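Local coordinates for beta-ketothiolase BktB (Ralstonia eutropha, PDB 4NZS), which catalyses the condensation of acetyl-CoA with another acyl-CoA to a 3-oxoacyl-CoA, giving beta-ketovaleryl-CoA from propionyl-CoA and acetoacetyl-CoA from a second acetyl-CoA, at residues R8-V13 / T108-D113; A280-Y285 / I392-E397. All coordinates share one frame; numbering follows the deposited sequence.

Contact 1: R8-V13 / T108-D113; sequences REVVVV and TILLGD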
loop_
_atom_site.group_PDB
_atom_site.type_symbol
_atom_site.label_atom_id
_atom_site.label_comp_id
_atom_site.label_asym_id
_atom_site.label_seq_id
_atom_site.Cartn_x
_atom_site.Cartn_y
_atom_site.Cartn_z
ATOM N N ARG A 8 -5.127 -51.903 1.426
ATOM C CA ARG A 8 -4.188 -51.427 0.355
ATOM C C ARG A 8 -2.825 -50.956 0.864
ATOM O O ARG A 8 -2.633 -50.786 2.068
ATOM C CB ARG A 8 -4.807 -50.224 -0.354
ATOM C CG ARG A 8 -6.147 -50.496 -1.004
ATOM C CD ARG A 8 -5.949 -51.052 -2.398
ATOM N NE ARG A 8 -5.610 -49.992 -3.337
ATOM C CZ ARG A 8 -6.500 -49.244 -3.987
ATOM N NH1 ARG A 8 -7.809 -49.430 -3.811
ATOM N NH2 ARG A 8 -6.081 -48.296 -4.815
ATOM N N GLU A 9 -1.910 -50.661 -0.066
ATOM C CA GLU A 9 -0.513 -50.299 0.267
ATOM C C GLU A 9 0.144 -49.194 -0.624
ATOM O O GLU A 9 -0.052 -49.199 -1.845
ATOM C CB GLU A 9 0.296 -51.576 0.171
ATOM C CG GLU A 9 1.784 -51.416 -0.089
ATOM C CD GLU A 9 2.548 -51.045 1.160
ATOM O OE1 GLU A 9 2.280 -49.937 1.706
ATOM O OE2 GLU A 9 3.406 -51.870 1.578
ATOM N N VAL A 10 0.968 -48.302 -0.032
ATOM C CA VAL A 10 1.612 -47.167 -0.787
ATOM C C VAL A 10 3.132 -47.004 -0.702
ATOM O O VAL A 10 3.719 -47.039 0.378
ATOM C CB VAL A 10 1.035 -45.790 -0.394
ATOM C CG1 VAL A 10 -0.401 -45.656 -0.872
ATOM C CG2 VAL A 10 1.173 -45.521 1.101
ATOM N N VAL A 11 3.754 -46.758 -1.851
ATOM C CA VAL A 11 5.215 -46.702 -1.962
ATOM C C VAL A 11 5.668 -45.446 -2.664
ATOM O O VAL A 11 4.883 -44.825 -3.390
ATOM C CB VAL A 11 5.750 -47.856 -2.828
ATOM C CG1 VAL A 11 5.446 -49.182 -2.170
ATOM C CG2 VAL A 11 5.167 -47.827 -4.246
ATOM N N VAL A 12 6.950 -45.115 -2.502
ATOM C CA VAL A 12 7.520 -43.933 -3.127
ATOM C C VAL A 12 8.500 -44.205 -4.244
ATOM O O VAL A 12 9.675 -44.540 -4.011
ATOM C CB VAL A 12 8.275 -43.071 -2.120
ATOM C CG1 VAL A 12 8.520 -41.711 -2.746
ATOM C CG2 VAL A 12 7.473 -42.991 -0.824
ATOM N N VAL A 13 8.049 -43.948 -5.457
ATOM C CA VAL A 13 8.864 -44.218 -6.609
ATOM C C VAL A 13 9.981 -43.191 -6.732
ATOM O O VAL A 13 11.137 -43.541 -6.746
ATOM C CB VAL A 13 8.035 -44.250 -7.874
ATOM C CG1 VAL A 13 8.913 -44.763 -9.012
ATOM C CG2 VAL A 13 6.785 -45.137 -7.711
ATOM N N THR A 108 -5.179 -40.835 0.091
ATOM C CA THR A 108 -6.154 -41.100 -0.982
ATOM C C THR A 108 -5.859 -42.462 -1.646
ATOM O O THR A 108 -6.783 -43.222 -2.003
ATOM C CB THR A 108 -6.248 -39.951 -2.029
ATOM O OG1 THR A 108 -4.978 -39.713 -2.651
ATOM C CG2 THR A 108 -6.779 -38.659 -1.383
ATOM N N ILE A 109 -4.578 -42.805 -1.749
ATOM C CA ILE A 109 -4.220 -44.050 -2.397
ATOM C C ILE A 109 -4.646 -45.200 -1.495
ATOM O O ILE A 109 -5.286 -46.137 -1.957
ATOM C CB ILE A 109 -2.720 -44.201 -2.663
ATOM C CG1 ILE A 109 -2.163 -43.067 -3.517
ATOM C CG2 ILE A 109 -2.486 -45.517 -3.398
ATOM C CD1 ILE A 109 -0.656 -43.114 -3.688
ATOM N N LEU A 110 -4.271 -45.114 -0.219
ATOM C CA LEU A 110 -4.699 -46.075 0.762
ATOM C C LEU A 110 -6.169 -46.399 0.631
ATOM O O LEU A 110 -6.523 -47.568 0.594
ATOM C CB LEU A 110 -4.410 -45.587 2.174
ATOM C CG LEU A 110 -3.135 -46.154 2.764
ATOM C CD1 LEU A 110 -2.018 -46.198 1.739
ATOM C CD2 LEU A 110 -2.725 -45.328 3.976
ATOM N N LEU A 111 -7.017 -45.388 0.517
ATOM C CA LEU A 111 -8.459 -45.609 0.355
ATOM C C LEU A 111 -8.966 -45.816 -1.085
ATOM O O LEU A 111 -10.176 -45.737 -1.340
ATOM C CB LEU A 111 -9.225 -44.473 1.029
ATOM C CG LEU A 111 -9.019 -44.510 2.550
ATOM C CD1 LEU A 111 -8.194 -43.334 3.050
ATOM C CD2 LEU A 111 -10.365 -44.562 3.254
ATOM N N GLY A 112 -8.072 -46.104 -2.027
ATOM C CA GLY A 112 -8.499 -46.406 -3.388
ATOM C C GLY A 112 -9.165 -45.263 -4.134
ATOM O O GLY A 112 -9.978 -45.486 -5.037
ATOM N N ASP A 113 -8.832 -44.027 -3.761
ATOM C CA ASP A 113 -9.259 -42.884 -4.552
ATOM C C ASP A 113 -8.457 -42.910 -5.847
ATOM O O ASP A 113 -8.937 -42.454 -6.862
ATOM C CB ASP A 113 -9.046 -41.565 -3.808
ATOM C CG ASP A 113 -9.865 -41.463 -2.522
ATOM O OD1 ASP A 113 -10.934 -42.103 -2.438
ATOM O OD2 ASP A 113 -9.441 -40.729 -1.596
#

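Contact 2: A280-Y285 / I392-E397; sequences ARLVSY and IAAIFE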
loop_
_atom_site.group_PDB
_atom_site.type_symbol
_atom_site.label_atom_id
_atom_site.label_comp_id
_atom_site.label_asym_id
_atom_site.label_seq_id
_atom_site.Cartn_x
_atom_site.Cartn_y
_atom_site.Cartn_z
ATOM N N ALA A 280 10.834 -46.667 -0.925
ATOM C CA ALA A 280 10.260 -47.148 0.305
ATOM C C ALA A 280 8.764 -47.241 0.257
ATOM O O ALA A 280 8.117 -46.793 -0.678
ATOM C CB ALA A 280 10.700 -46.300 1.498
ATOM N N ARG A 281 8.247 -47.911 1.268
ATOM C CA ARG A 281 6.828 -48.064 1.472
ATOM C C ARG A 281 6.529 -47.172 2.644
ATOM O O ARG A 281 7.425 -46.856 3.445
ATOM C CB ARG A 281 6.463 -49.529 1.834
ATOM C CG ARG A 281 6.760 -49.950 3.293
ATOM C CD ARG A 281 6.579 -51.441 3.615
ATOM N NE ARG A 281 5.178 -51.865 3.809
ATOM C CZ ARG A 281 4.781 -52.965 4.461
ATOM N NH1 ARG A 281 5.669 -53.781 5.024
ATOM N NH2 ARG A 281 3.481 -53.257 4.561
ATOM N N LEU A 282 5.271 -46.789 2.764
ATOM C CA LEU A 282 4.842 -46.108 3.950
ATOM C C LEU A 282 4.631 -47.167 5.002
ATOM O O LEU A 282 3.957 -48.149 4.733
ATOM C CB LEU A 282 3.532 -45.400 3.689
ATOM C CG LEU A 282 3.525 -43.942 4.107
ATOM C CD1 LEU A 282 2.213 -43.369 3.621
ATOM C CD2 LEU A 282 3.693 -43.760 5.610
ATOM N N VAL A 283 5.195 -46.977 6.192
ATOM C CA VAL A 283 4.880 -47.854 7.306
ATOM C C VAL A 283 3.620 -47.373 7.986
ATOM O O VAL A 283 2.594 -48.021 7.893
ATOM C CB VAL A 283 5.990 -47.906 8.353
ATOM C CG1 VAL A 283 5.602 -48.880 9.460
ATOM C CG2 VAL A 283 7.310 -48.286 7.700
ATOM N N SER A 284 3.714 -46.226 8.655
ATOM C CA SER A 284 2.620 -45.634 9.416
ATOM C C SER A 284 2.924 -44.117 9.596
ATOM O O SER A 284 3.993 -43.635 9.183
ATOM C CB SER A 284 2.477 -46.340 10.770
ATOM O OG SER A 284 3.607 -46.074 11.618
ATOM N N TYR A 285 1.973 -43.390 10.196
ATOM C CA TYR A 285 2.065 -41.956 10.490
ATOM C C TYR A 285 1.165 -41.624 11.656
ATOM O O TYR A 285 0.083 -42.228 11.820
ATOM C CB TYR A 285 1.601 -41.108 9.308
ATOM C CG TYR A 285 0.126 -41.257 8.999
ATOM C CD1 TYR A 285 -0.853 -40.588 9.752
ATOM C CD2 TYR A 285 -0.296 -42.078 7.963
ATOM C CE1 TYR A 285 -2.205 -40.764 9.478
ATOM C CE2 TYR A 285 -1.646 -42.239 7.654
ATOM C CZ TYR A 285 -2.597 -41.599 8.407
ATOM O OH TYR A 285 -3.935 -41.795 8.081
ATOM N N ILE A 392 3.941 -33.769 13.747
ATOM C CA ILE A 392 3.589 -34.795 12.731
ATOM C C ILE A 392 4.717 -35.762 12.594
ATOM O O ILE A 392 5.857 -35.411 12.931
ATOM C CB ILE A 392 3.211 -34.204 11.331
ATOM C CG1 ILE A 392 2.307 -35.197 10.534
ATOM C CG2 ILE A 392 4.464 -33.797 10.547
ATOM C CD1 ILE A 392 1.498 -34.587 9.391
ATOM N N ALA A 393 4.401 -36.980 12.113
ATOM C CA ALA A 393 5.409 -38.032 11.914
ATOM C C ALA A 393 4.970 -39.120 10.975
ATOM O O ALA A 393 3.828 -39.563 10.987
ATOM C CB ALA A 393 5.759 -38.673 13.226
ATOM N N ALA A 394 5.918 -39.600 10.193
ATOM C CA ALA A 394 5.715 -40.806 9.438
ATOM C C ALA A 394 6.966 -41.645 9.529
ATOM O O ALA A 394 8.050 -41.146 9.905
ATOM C CB ALA A 394 5.421 -40.461 7.997
ATOM N N ILE A 395 6.817 -42.932 9.217
ATOM C CA ILE A 395 7.992 -43.790 9.050
ATOM C C ILE A 395 7.858 -44.637 7.793
ATOM O O ILE A 395 6.753 -45.053 7.430
ATOM C CB ILE A 395 8.295 -44.668 10.288
ATOM C CG1 ILE A 395 7.056 -45.411 10.764
ATOM C CG2 ILE A 395 8.787 -43.831 11.456
ATOM C CD1 ILE A 395 7.373 -46.826 11.151
ATOM N N PHE A 396 9.001 -44.848 7.139
ATOM C CA PHE A 396 9.091 -45.624 5.911
ATOM C C PHE A 396 10.130 -46.701 6.053
ATOM O O PHE A 396 10.969 -46.687 6.971
ATOM C CB PHE A 396 9.542 -44.767 4.743
ATOM C CG PHE A 396 8.858 -43.447 4.668
ATOM C CD1 PHE A 396 9.299 -42.387 5.449
ATOM C CD2 PHE A 396 7.769 -43.263 3.832
ATOM C CE1 PHE A 396 8.676 -41.163 5.388
ATOM C CE2 PHE A 396 7.143 -42.040 3.767
ATOM C CZ PHE A 396 7.603 -40.990 4.544
ATOM N N GLU A 397 10.111 -47.590 5.070
ATOM C CA GLU A 397 10.787 -48.866 5.156
ATOM C C GLU A 397 11.468 -49.017 3.806
ATOM O O GLU A 397 10.767 -48.998 2.798
ATOM C CB GLU A 397 9.709 -49.947 5.365
ATOM C CG GLU A 397 10.096 -51.187 6.156
ATOM C CD GLU A 397 9.306 -52.408 5.705
ATOM O OE1 GLU A 397 8.158 -52.602 6.178
ATOM O OE2 GLU A 397 9.832 -53.162 4.848
#

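Contact 1: R8-V13 / T108-D113
A Schellman motif at the end of helix 97-110 meets the start of strand 10-22, with R8 and V10 lying against I109, L110 and G112. G112, at positive phi, is the C-prime residue. Its N bonds to I109 O at 2.8 Å, and D113 N closes the turn on T108 O. D113 of this turn also forms a salt bridge with R309 of the second subunit. V10 points toward the last helical turn and crosses the L110 side chain at about a right angle. Its CG1 lies 3.3 Å from I109 CB. No hydrogen bond joins the two segments. R8 packs against the helix end. Its CB sits 3.3 Å from L110 O. The chain then bends at chi2 and chi3 (-86° and -78°), which brings the guanidinium over the turn. The charge of R8 is met by D115, just past the turn, through a salt bridge from NH2. I109 O lies above one face of the guanidinium, displaced from its centre, and R8 NH1 comes to 3.1 Å from G112 CA.

Contact 2: A280-Y285 / I392-E397
The F396 ring has R281 O at its edge, near the ring plane, while L282 CG packs 4.1 Å from F396 CE2. The other flat pair is R281 with E397. Their side chains run side by side, and the guanidinium and carboxylate planes are 71° apart. R281 NH1 forms a salt bridge with E397 OE1 at 3.0 Å. It reaches the syn side of that oxygen, out of the carboxylate plane, and the N-H...O angle is a bent 137°. With chi1 at 77°, R281 CG lies between the backbone N and the carbonyl carbon, where it packs on E397 CB. NE of R281 makes a second salt bridge, to E9, just before strand 10-22. The guanidinium therefore spans two acids, which probably holds its rotation.

The backbones pair antiparallel. R281 and E397 form a hydrogen-bonded pair, with R281 N 3.1 Å from E397 O and E397 N bonded back to R281 O. Farther along, I395 O takes V283 N at 2.8 Å and S284 N by a weak bond at 3.5 Å. I395 N returns to S284 O at 2.9 Å. The CG2 methyl of V283 rests 3.7 Å from E397 CB. S284 OG lies beside I395 CG1, but its hydrogen bond goes to A306 O in helix 299-310, which packs over this face. Y285 CB touches A394 CB, whereas its ring leads away and its OH bonds to D113 of the second subunit.

Two consecutive residues, V283 and S284, thus face the single residue I395. This is a classic beta bulge in strand 280-289, where it pairs with strand 390-398 in the C-terminal half of the thiolase fold.

How the contacts relate
Contacts 1 and 2 lie about 12 Å apart, centre to centre, and meet through one sheet. Strand 10-22 of contact 1 is the antiparallel neighbour of strand 280-289 of contact 2. V12 N probably bonds to A280 O at 2.7 Å. The E9 to R281 salt bridge, 2.8 Å from OE2 to NE, adds a side-chain tie. Contact 1 belongs to the N-terminal thiolase domain and contact 2 to the C-terminal one, so this strand pair links the two. D113 and Y285 join the two contacts a second time, between subunits. In contact 2 the A393 side chain is about 10 Å from that of C385, a predicted proton acceptor. Contact 1 lies away from the catalytic residues.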